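Local coordinates for protein cysteine desulfurase (PDB 6WCI) that probably removes sulfur from L-cysteine with the aid of pyridoxal 5'-phosphate, passing it to a sulfur carrier and leaving L-alanine, at residues Lys56-Val64 / Ile304-Tyr312; Val321-Phe332 / Leu402-Glu412. All coordinates share one frame; numbering follows the deposited sequence.

Both contacts pack helices, but in different parts of the fold. Contact 1 joins helices 58-70 and 300-316, antiparallel where they meet and largely buried, beside the second subunit; it relies on small and branched apolar residues and has no hydrogen bond between its segments. Contact 2 brings segment 321-332 against the turn after strand 397-401 and the nearly parallel segment 408-412. It is partly buried, its apolar floor edged by arginine, histidines and glutamates that bond across, and a sulfate is bound there by the arginine and a backbone N-H at the start of helix 408-412. The two share no helix, yet 300-316 leads almost directly into 318-336. Phe404 of contact 2 also touches helix 300-316.

Contact 1 (Lys56-Val64 / Ile304-Tyr312); sequences KPVQVIGAV and IGLGVAADY
Val308 is the main bump on helix 304-312, and it fits a shallow hollow made by Gln59, Val60 and Ala63. Its two methyls part company there: CG1, anti to the backbone N (chi1 178°), rests 3.6 Å from Gln59 O, while CG2 meets Ala63 CB at 3.6 Å. Alanine suits this spot because a short methyl leaves space for the branched neighbour. The complementary bump is Val60, whose CG2 drops onto the backbone of the facing helix, 3.4 Å from Ala309 N and 3.8 Å from Ala309 CB. Its other methyl, CG1, leans toward the carbonyl of Gly305. Having no side chain, Gly305 leaves a dip in its helix: Val60 and Gly305 approach to 5.0 Å between CA atoms, and Val64 CG2 settles over the glycine CA. Only 8.2 Å separates the two short helix axes, which run antiparallel.

At the other end the packing turns flat. Pro57, at the N-cap of helix 58-64, lays CB over the face of the Tyr312 ring, 4.0 Å from its centroid, a CH-pi contact. The carboxamide of Gln59 crosses the same tyrosine at about a right angle, its plane turned 55° from the ring, with OE1 3.5 Å from Tyr312 CE1. Tyr312 OH hydrogen-bonds to Asp32, which suits a tyrosine here: its ring offers a flat face to the proline and its hydroxyl has a partner.

Val58, Ile61 and Val64 also pack on the second subunit, Val64 on Val64 of that subunit. The close antiparallel pair lies beside the dimer interface, and fold-type I pyridoxal-phosphate enzymes are commonly dimers; helix 300-316, followed directly by 318-336, is consistent with the interdomain helix of this fold.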
loop_
_atom_site.group_PDB
_atom_site.type_symbol
_atom_site.label_atom_id
_atom_site.label_comp_id
_atom_site.label_asym_id
_atom_site.label_seq_id
_atom_site.Cartn_x
_atom_site.Cartn_y
_atom_site.Cartn_z
ATOM N N LYS B 56 3.860 18.344 1.978
ATOM C CA LYS B 56 2.596 18.142 2.669
ATOM C C LYS B 56 2.254 19.347 3.537
ATOM O O LYS B 56 3.151 19.940 4.150
ATOM C CB LYS B 56 2.633 16.890 3.561
ATOM C CG LYS B 56 3.400 15.693 2.976
ATOM C CD LYS B 56 2.879 15.245 1.636
ATOM C CE LYS B 56 3.723 14.093 1.128
ATOM N NZ LYS B 56 3.402 13.688 -0.267
ATOM N N PRO B 57 0.981 19.732 3.598
ATOM C CA PRO B 57 0.564 20.751 4.564
ATOM C C PRO B 57 0.491 20.171 5.966
ATOM O O PRO B 57 0.339 18.963 6.168
ATOM C CB PRO B 57 -0.819 21.177 4.067
ATOM C CG PRO B 57 -1.325 19.984 3.311
ATOM C CD PRO B 57 -0.121 19.310 2.711
ATOM N N VAL B 58 0.600 21.066 6.948
ATOM C CA VAL B 58 0.661 20.630 8.333
ATOM C C VAL B 58 -0.643 19.959 8.763
ATOM O O VAL B 58 -0.646 19.142 9.685
ATOM C CB VAL B 58 1.020 21.824 9.230
ATOM C CG1 VAL B 58 -0.203 22.708 9.477
ATOM C CG2 VAL B 58 1.628 21.324 10.510
ATOM N N GLN B 59 -1.763 20.283 8.107
ATOM C CA GLN B 59 -3.028 19.614 8.398
ATOM C C GLN B 59 -2.954 18.124 8.075
ATOM O O GLN B 59 -3.534 17.292 8.788
ATOM C CB GLN B 59 -4.155 20.281 7.605
ATOM C CG GLN B 59 -4.453 21.724 7.992
ATOM C CD GLN B 59 -3.523 22.749 7.339
ATOM O OE1 GLN B 59 -2.529 22.398 6.706
ATOM N NE2 GLN B 59 -3.851 24.026 7.503
ATOM N N VAL B 60 -2.247 17.771 6.997
ATOM C CA VAL B 60 -2.101 16.369 6.608
ATOM C C VAL B 60 -1.130 15.657 7.535
ATOM O O VAL B 60 -1.404 14.551 8.018
ATOM C CB VAL B 60 -1.634 16.268 5.149
ATOM C CG1 VAL B 60 -1.189 14.850 4.831
ATOM C CG2 VAL B 60 -2.742 16.722 4.214
ATOM N N ILE B 61 0.027 16.275 7.775
ATOM C CA ILE B 61 1.060 15.671 8.611
ATOM C C ILE B 61 0.513 15.401 10.007
ATOM O O ILE B 61 0.695 14.314 10.567
ATOM C CB ILE B 61 2.300 16.588 8.650
ATOM C CG1 ILE B 61 2.992 16.583 7.291
ATOM C CG2 ILE B 61 3.262 16.182 9.772
ATOM C CD1 ILE B 61 4.094 17.601 7.147
ATOM N N GLY B 62 -0.179 16.386 10.581
ATOM C CA GLY B 62 -0.771 16.206 11.892
ATOM C C GLY B 62 -1.946 15.246 11.903
ATOM O O GLY B 62 -2.259 14.661 12.941
ATOM N N ALA B 63 -2.625 15.080 10.768
ATOM C CA ALA B 63 -3.695 14.087 10.703
ATOM C C ALA B 63 -3.135 12.681 10.867
ATOM O O ALA B 63 -3.687 11.858 11.608
ATOM C CB ALA B 63 -4.457 14.205 9.382
ATOM N N VAL B 64 -2.037 12.388 10.171
ATOM C CA VAL B 64 -1.398 11.083 10.291
ATOM C C VAL B 64 -0.846 10.891 11.700
ATOM O O VAL B 64 -1.005 9.829 12.309
ATOM C CB VAL B 64 -0.307 10.947 9.210
ATOM C CG1 VAL B 64 0.563 9.721 9.459
ATOM C CG2 VAL B 64 -0.942 10.898 7.814
ATOM N N ILE B 304 -6.440 8.396 5.878
ATOM C CA ILE B 304 -6.924 9.494 6.712
ATOM C C ILE B 304 -6.211 10.795 6.352
ATOM O O ILE B 304 -6.841 11.854 6.231
ATOM C CB ILE B 304 -6.755 9.152 8.197
ATOM C CG1 ILE B 304 -7.765 8.078 8.596
ATOM C CG2 ILE B 304 -6.915 10.407 9.077
ATOM C CD1 ILE B 304 -7.597 7.672 10.034
ATOM N N GLY B 305 -4.894 10.734 6.153
ATOM C CA GLY B 305 -4.168 11.917 5.721
ATOM C C GLY B 305 -4.538 12.355 4.313
ATOM O O GLY B 305 -4.574 13.552 4.020
ATOM N N LEU B 306 -4.808 11.396 3.418
ATOM C CA LEU B 306 -5.181 11.765 2.053
ATOM C C LEU B 306 -6.523 12.480 2.037
ATOM O O LEU B 306 -6.713 13.440 1.282
ATOM C CB LEU B 306 -5.208 10.536 1.133
ATOM C CG LEU B 306 -5.549 10.875 -0.340
ATOM C CD1 LEU B 306 -4.518 11.865 -0.932
ATOM C CD2 LEU B 306 -5.713 9.654 -1.260
ATOM N N GLY B 307 -7.451 12.057 2.895
ATOM C CA GLY B 307 -8.707 12.777 3.027
ATOM C C GLY B 307 -8.516 14.229 3.422
ATOM O O GLY B 307 -9.185 15.121 2.891
ATOM N N VAL B 308 -7.591 14.492 4.350
ATOM C CA VAL B 308 -7.305 15.880 4.714
ATOM C C VAL B 308 -6.682 16.633 3.538
ATOM O O VAL B 308 -6.992 17.808 3.307
ATOM C CB VAL B 308 -6.415 15.938 5.967
ATOM C CG1 VAL B 308 -6.081 17.383 6.307
ATOM C CG2 VAL B 308 -7.126 15.272 7.159
ATOM N N ALA B 309 -5.791 15.976 2.786
ATOM C CA ALA B 309 -5.212 16.604 1.597
ATOM C C ALA B 309 -6.295 17.013 0.611
ATOM O O ALA B 309 -6.273 18.128 0.070
ATOM C CB ALA B 309 -4.223 15.657 0.920
ATOM N N ALA B 310 -7.248 16.116 0.352
ATOM C CA ALA B 310 -8.339 16.440 -0.561
ATOM C C ALA B 310 -9.145 17.628 -0.054
ATOM O O ALA B 310 -9.476 18.543 -0.822
ATOM C CB ALA B 310 -9.237 15.213 -0.758
ATOM N N ASP B 311 -9.452 17.646 1.245
ATOM C CA ASP B 311 -10.210 18.761 1.800
ATOM C C ASP B 311 -9.399 20.050 1.768
ATOM O O ASP B 311 -9.950 21.133 1.535
ATOM C CB ASP B 311 -10.653 18.437 3.222
ATOM C CG ASP B 311 -11.451 19.558 3.843
ATOM O OD1 ASP B 311 -12.575 19.822 3.367
ATOM O OD2 ASP B 311 -10.949 20.187 4.799
ATOM N N TYR B 312 -8.084 19.951 1.969
ATOM C CA TYR B 312 -7.241 21.141 1.899
ATOM C C TYR B 312 -7.277 21.751 0.503
ATOM O O TYR B 312 -7.400 22.971 0.357
ATOM C CB TYR B 312 -5.810 20.789 2.306
ATOM C CG TYR B 312 -4.863 21.970 2.423
ATOM C CD1 TYR B 312 -4.680 22.628 3.638
ATOM C CD2 TYR B 312 -4.134 22.411 1.322
ATOM C CE1 TYR B 312 -3.801 23.717 3.752
ATOM C CE2 TYR B 312 -3.262 23.499 1.425
ATOM C CZ TYR B 312 -3.099 24.141 2.635
ATOM O OH TYR B 312 -2.228 25.209 2.720
#

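Contact 2 (Val321-Phe332 / Leu402-Glu412); sequences VEAREAELLAHF and LAFYNTHAEIE. With SO4 (sulfate ion), chain E.
Leu328 lays its CD2 methyl over the face of the His408 imidazole, 3.8 Å from the ring centroid, a CH-pi contact. The histidine is a knob among Arg324, Glu327, Leu328 and His331, three of them polar, and it suits the place by giving a flat face to the leucine and ring nitrogens to the others. His408 ND1 and His331 ND1 share a hydrogen bond of 2.9 Å, while His408 NE2 is held weakly by Glu327 OE2. Ile411 CG2 in turn covers a face of the His331 ring, which tilts 33° from that of His408. His331 NE2 also donates to Glu412 OE1, a bond to be read with caution since Glu412 has two conformers.

The setting is the C-terminal domain of a fold-type I enzyme, where helical segments 321-332 and 408-412 run nearly parallel. Thr407 and Glu410 close the start of the second helix as a capping box: Glu410 N donates to Thr407 OG1, and Thr407 N to Glu410 OE1, which also takes Asn406 ND2 from the opposite face of its plane.

Arg324, bent at chi2 (72°), swings its guanidinium across the preceding turn, long enough to serve two carbonyls and an anion at once. NE meets Phe404 O at 3.2 Å, nearly straight (170°), in the carbonyl plane and on a lone pair; NH2 bonds weakly to Asn406 O and grips sulfate O2 at 2.9 Å. That oxygen also accepts from His408 N, at 2.8 Å; the anion is probably from the crystallisation liquor.

Leucine and phenylalanine fill the apolar side. Leu402 CD1 presses on Phe332 CB at 3.7 Å, and the Phe404 ring meets Val321 and reaches Leu313 and Leu316 of helix 300-316. Glu325 OE1 accepts weakly from Phe404 N, while its OE2 bonds to His227.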
loop_
_atom_site.group_PDB
_atom_site.type_symbol
_atom_site.label_atom_id
_atom_site.label_comp_id
_atom_site.label_asym_id
_atom_site.label_seq_id
_atom_site.Cartn_x
_atom_site.Cartn_y
_atom_site.Cartn_z
ATOM N N VAL B 321 -5.906 27.081 -7.562
ATOM C CA VAL B 321 -4.574 26.492 -7.687
ATOM C C VAL B 321 -4.114 26.511 -9.138
ATOM O O VAL B 321 -2.962 26.849 -9.438
ATOM C CB VAL B 321 -4.565 25.061 -7.121
ATOM C CG1 VAL B 321 -3.358 24.304 -7.636
ATOM C CG2 VAL B 321 -4.548 25.089 -5.603
ATOM N N GLU B 322 -4.999 26.116 -10.057
ATOM C CA GLU B 322 -4.648 26.105 -11.473
ATOM C C GLU B 322 -4.241 27.493 -11.946
ATOM O O GLU B 322 -3.263 27.644 -12.690
ATOM C CB GLU B 322 -5.826 25.580 -12.287
ATOM C CG GLU B 322 -5.706 25.813 -13.778
ATOM C CD GLU B 322 -6.892 25.265 -14.547
ATOM O OE1 GLU B 322 -7.880 24.850 -13.905
ATOM O OE2 GLU B 322 -6.835 25.247 -15.790
ATOM N N ALA B 323 -4.967 28.522 -11.501
ATOM C CA ALA B 323 -4.627 29.890 -11.885
ATOM C C ALA B 323 -3.289 30.307 -11.292
ATOM O O ALA B 323 -2.479 30.951 -11.963
ATOM C CB ALA B 323 -5.736 30.844 -11.449
ATOM N N ARG B 324 -3.028 29.922 -10.042
ATOM C CA ARG B 324 -1.765 30.276 -9.403
ATOM C C ARG B 324 -0.586 29.633 -10.125
ATOM O O ARG B 324 0.408 30.299 -10.435
ATOM C CB ARG B 324 -1.793 29.849 -7.936
ATOM C CG ARG B 324 -0.440 29.794 -7.270
ATOM C CD ARG B 324 0.120 31.185 -7.032
ATOM N NE ARG B 324 1.232 31.154 -6.090
ATOM C CZ ARG B 324 1.911 32.233 -5.705
ATOM N NH1 ARG B 324 1.588 33.415 -6.200
ATOM N NH2 ARG B 324 2.911 32.130 -4.836
ATOM N N GLU B 325 -0.668 28.327 -10.391
ATOM C CA GLU B 325 0.469 27.660 -11.005
ATOM C C GLU B 325 0.637 28.054 -12.473
ATOM O O GLU B 325 1.743 27.943 -13.008
ATOM C CB GLU B 325 0.325 26.146 -10.832
ATOM C CG GLU B 325 0.360 25.716 -9.359
ATOM C CD GLU B 325 0.103 24.234 -9.149
ATOM O OE1 GLU B 325 0.281 23.753 -7.994
ATOM O OE2 GLU B 325 -0.266 23.550 -10.125
ATOM N N ALA B 326 -0.425 28.538 -13.125
ATOM C CA ALA B 326 -0.279 29.080 -14.474
ATOM C C ALA B 326 0.504 30.393 -14.464
ATOM O O ALA B 326 1.321 30.640 -15.355
ATOM C CB ALA B 326 -1.652 29.275 -15.110
ATOM N N GLU B 327 0.273 31.244 -13.463
ATOM C CA GLU B 327 1.114 32.428 -13.302
ATOM C C GLU B 327 2.565 32.029 -13.051
ATOM O O GLU B 327 3.480 32.518 -13.717
ATOM C CB GLU B 327 0.583 33.302 -12.163
ATOM C CG GLU B 327 1.346 34.599 -11.944
ATOM C CD GLU B 327 0.823 35.385 -10.753
ATOM O OE1 GLU B 327 -0.189 34.969 -10.155
ATOM O OE2 GLU B 327 1.424 36.426 -10.411
ATOM N N LEU B 328 2.789 31.106 -12.107
ATOM C CA LEU B 328 4.147 30.630 -11.859
ATOM C C LEU B 328 4.770 30.038 -13.121
ATOM O O LEU B 328 5.928 30.333 -13.445
ATOM C CB LEU B 328 4.139 29.614 -10.719
ATOM C CG LEU B 328 3.726 30.162 -9.341
ATOM C CD1 LEU B 328 3.410 29.024 -8.362
ATOM C CD2 LEU B 328 4.787 31.111 -8.755
ATOM N N LEU B 329 4.007 29.228 -13.862
ATOM C CA LEU B 329 4.520 28.662 -15.105
ATOM C C LEU B 329 4.911 29.761 -16.088
ATOM O O LEU B 329 6.020 29.757 -16.635
ATOM C CB LEU B 329 3.483 27.729 -15.743
ATOM C CG LEU B 329 3.875 27.303 -17.158
ATOM C CD1 LEU B 329 5.169 26.510 -17.127
ATOM C CD2 LEU B 329 2.768 26.527 -17.893
ATOM N N ALA B 330 4.006 30.718 -16.316
ATOM C CA ALA B 330 4.264 31.773 -17.291
ATOM C C ALA B 330 5.489 32.595 -16.909
ATOM O O ALA B 330 6.318 32.915 -17.766
ATOM C CB ALA B 330 3.033 32.665 -17.428
ATOM N N HIS B 331 5.623 32.945 -15.627
ATOM C CA HIS B 331 6.826 33.642 -15.181
ATOM C C HIS B 331 8.060 32.770 -15.390
ATOM O O HIS B 331 9.065 33.218 -15.954
ATOM C CB HIS B 331 6.681 34.055 -13.711
ATOM C CG HIS B 331 7.896 34.726 -13.134
ATOM N ND1 HIS B 331 8.064 34.918 -11.777
ATOM C CD2 HIS B 331 8.995 35.252 -13.723
ATOM C CE1 HIS B 331 9.216 35.524 -11.558
ATOM N NE2 HIS B 331 9.803 35.734 -12.723
ATOM N N PHE B 332 7.987 31.507 -14.965
ATOM C CA PHE B 332 9.137 30.618 -15.084
ATOM C C PHE B 332 9.495 30.364 -16.541
ATOM O O PHE B 332 10.675 30.235 -16.881
ATOM C CB PHE B 332 8.849 29.296 -14.372
ATOM C CG PHE B 332 9.979 28.309 -14.437
ATOM C CD1 PHE B 332 10.117 27.453 -15.517
ATOM C CD2 PHE B 332 10.898 28.228 -13.407
ATOM C CE1 PHE B 332 11.158 26.543 -15.569
ATOM C CE2 PHE B 332 11.938 27.318 -13.456
ATOM C CZ PHE B 332 12.069 26.477 -14.529
ATOM N N LEU B 402 6.665 22.975 -10.728
ATOM C CA LEU B 402 6.271 23.959 -9.737
ATOM C C LEU B 402 4.946 23.570 -9.095
ATOM O O LEU B 402 4.111 22.897 -9.709
ATOM C CB LEU B 402 6.150 25.334 -10.393
ATOM C CG LEU B 402 7.391 25.791 -11.172
ATOM C CD1 LEU B 402 7.149 27.115 -11.914
ATOM C CD2 LEU B 402 8.583 25.908 -10.239
ATOM N N ALA B 403 4.767 23.989 -7.847
ATOM C CA ALA B 403 3.512 23.833 -7.126
ATOM C C ALA B 403 3.057 25.197 -6.630
ATOM O O ALA B 403 3.816 26.167 -6.636
ATOM C CB ALA B 403 3.653 22.855 -5.959
ATOM N N PHE B 404 1.795 25.259 -6.202
ATOM C CA PHE B 404 1.207 26.536 -5.818
ATOM C C PHE B 404 1.954 27.183 -4.651
ATOM O O PHE B 404 1.966 28.416 -4.537
ATOM C CB PHE B 404 -0.270 26.349 -5.472
ATOM C CG PHE B 404 -0.513 25.347 -4.367
ATOM C CD1 PHE B 404 -0.451 25.733 -3.030
ATOM C CD2 PHE B 404 -0.802 24.024 -4.666
ATOM C CE1 PHE B 404 -0.671 24.809 -2.017
ATOM C CE2 PHE B 404 -1.022 23.098 -3.663
ATOM C CZ PHE B 404 -0.955 23.490 -2.336
ATOM N N TYR B 405 2.585 26.381 -3.784
ATOM C CA TYR B 405 3.344 26.913 -2.655
ATOM C C TYR B 405 4.740 27.393 -3.039
ATOM O O TYR B 405 5.456 27.916 -2.181
ATOM C CB TYR B 405 3.445 25.872 -1.525
ATOM C CG TYR B 405 3.829 24.483 -1.965
ATOM C CD1 TYR B 405 5.127 24.180 -2.335
ATOM C CD2 TYR B 405 2.887 23.456 -1.978
ATOM C CE1 TYR B 405 5.475 22.901 -2.747
ATOM C CE2 TYR B 405 3.220 22.176 -2.385
ATOM C CZ TYR B 405 4.517 21.895 -2.759
ATOM O OH TYR B 405 4.852 20.613 -3.172
ATOM N N ASN B 406 5.158 27.219 -4.288
ATOM C CA ASN B 406 6.347 27.916 -4.743
ATOM C C ASN B 406 6.019 29.391 -4.959
ATOM O O ASN B 406 4.853 29.799 -4.978
ATOM C CB ASN B 406 6.883 27.294 -6.030
ATOM C CG ASN B 406 7.419 25.896 -5.818
ATOM O OD1 ASN B 406 6.963 24.941 -6.454
ATOM N ND2 ASN B 406 8.398 25.769 -4.922
ATOM N N THR B 407 7.064 30.203 -5.122
ATOM C CA THR B 407 6.912 31.647 -5.206
ATOM C C THR B 407 7.638 32.196 -6.429
ATOM O O THR B 407 8.516 31.547 -7.005
ATOM C CB THR B 407 7.452 32.348 -3.951
ATOM O OG1 THR B 407 8.879 32.227 -3.919
ATOM C CG2 THR B 407 6.861 31.722 -2.688
ATOM N N HIS B 408 7.256 33.418 -6.813
ATOM C CA HIS B 408 7.955 34.115 -7.892
ATOM C C HIS B 408 9.390 34.438 -7.506
ATOM O O HIS B 408 10.285 34.407 -8.360
ATOM C CB HIS B 408 7.198 35.388 -8.260
ATOM C CG HIS B 408 5.870 35.127 -8.895
ATOM N ND1 HIS B 408 5.744 34.566 -10.148
ATOM C CD2 HIS B 408 4.609 35.338 -8.449
ATOM C CE1 HIS B 408 4.463 34.440 -10.446
ATOM N NE2 HIS B 408 3.753 34.899 -9.432
ATOM N N ALA B 409 9.623 34.715 -6.220
ATOM C CA ALA B 409 10.976 34.942 -5.728
ATOM C C ALA B 409 11.852 33.713 -5.932
ATOM O O ALA B 409 12.996 33.821 -6.389
ATOM C CB ALA B 409 10.929 35.337 -4.253
ATOM N N GLU B 410 11.330 32.525 -5.593
ATOM C CA GLU B 410 12.077 31.298 -5.849
ATOM C C GLU B 410 12.406 31.146 -7.326
ATOM O O GLU B 410 13.509 30.716 -7.679
ATOM C CB GLU B 410 11.288 30.079 -5.369
ATOM C CG GLU B 410 11.341 29.840 -3.864
ATOM C CD GLU B 410 10.435 28.702 -3.474
ATOM O OE1 GLU B 410 9.529 28.398 -4.282
ATOM O OE2 GLU B 410 10.628 28.107 -2.387
ATOM N N ILE B 411 11.448 31.463 -8.202
ATOM C CA ILE B 411 11.706 31.420 -9.643
ATOM C C ILE B 411 12.931 32.260 -9.985
ATOM O O ILE B 411 13.823 31.821 -10.719
ATOM C CB ILE B 411 10.469 31.888 -10.433
ATOM C CG1 ILE B 411 9.341 30.859 -10.335
ATOM C CG2 ILE B 411 10.826 32.133 -11.912
ATOM C CD1 ILE B 411 8.002 31.364 -10.825
ATOM N N GLU B 412 13.005 33.473 -9.430
ATOM C CA GLU B 412 14.140 34.343 -9.735
ATOM C C GLU B 412 15.431 33.787 -9.143
ATOM O O GLU B 412 16.468 33.774 -9.816
ATOM C CB GLU B 412 13.876 35.764 -9.232
ATOM C CG GLU B 412 12.735 36.488 -9.951
ATOM C CD GLU B 412 13.027 36.766 -11.427
ATOM O OE1 GLU B 412 12.064 36.939 -12.204
ATOM O OE2 GLU B 412 14.213 36.812 -11.813
HETATM S S SO4 E . 4.746 35.285 -4.602
HETATM O O1 SO4 E . 4.387 34.777 -3.282
HETATM O O2 SO4 E . 4.919 34.172 -5.527
HETATM O O3 SO4 E . 6.012 36.023 -4.523
HETATM O O4 SO4 E . 3.653 36.137 -5.066
#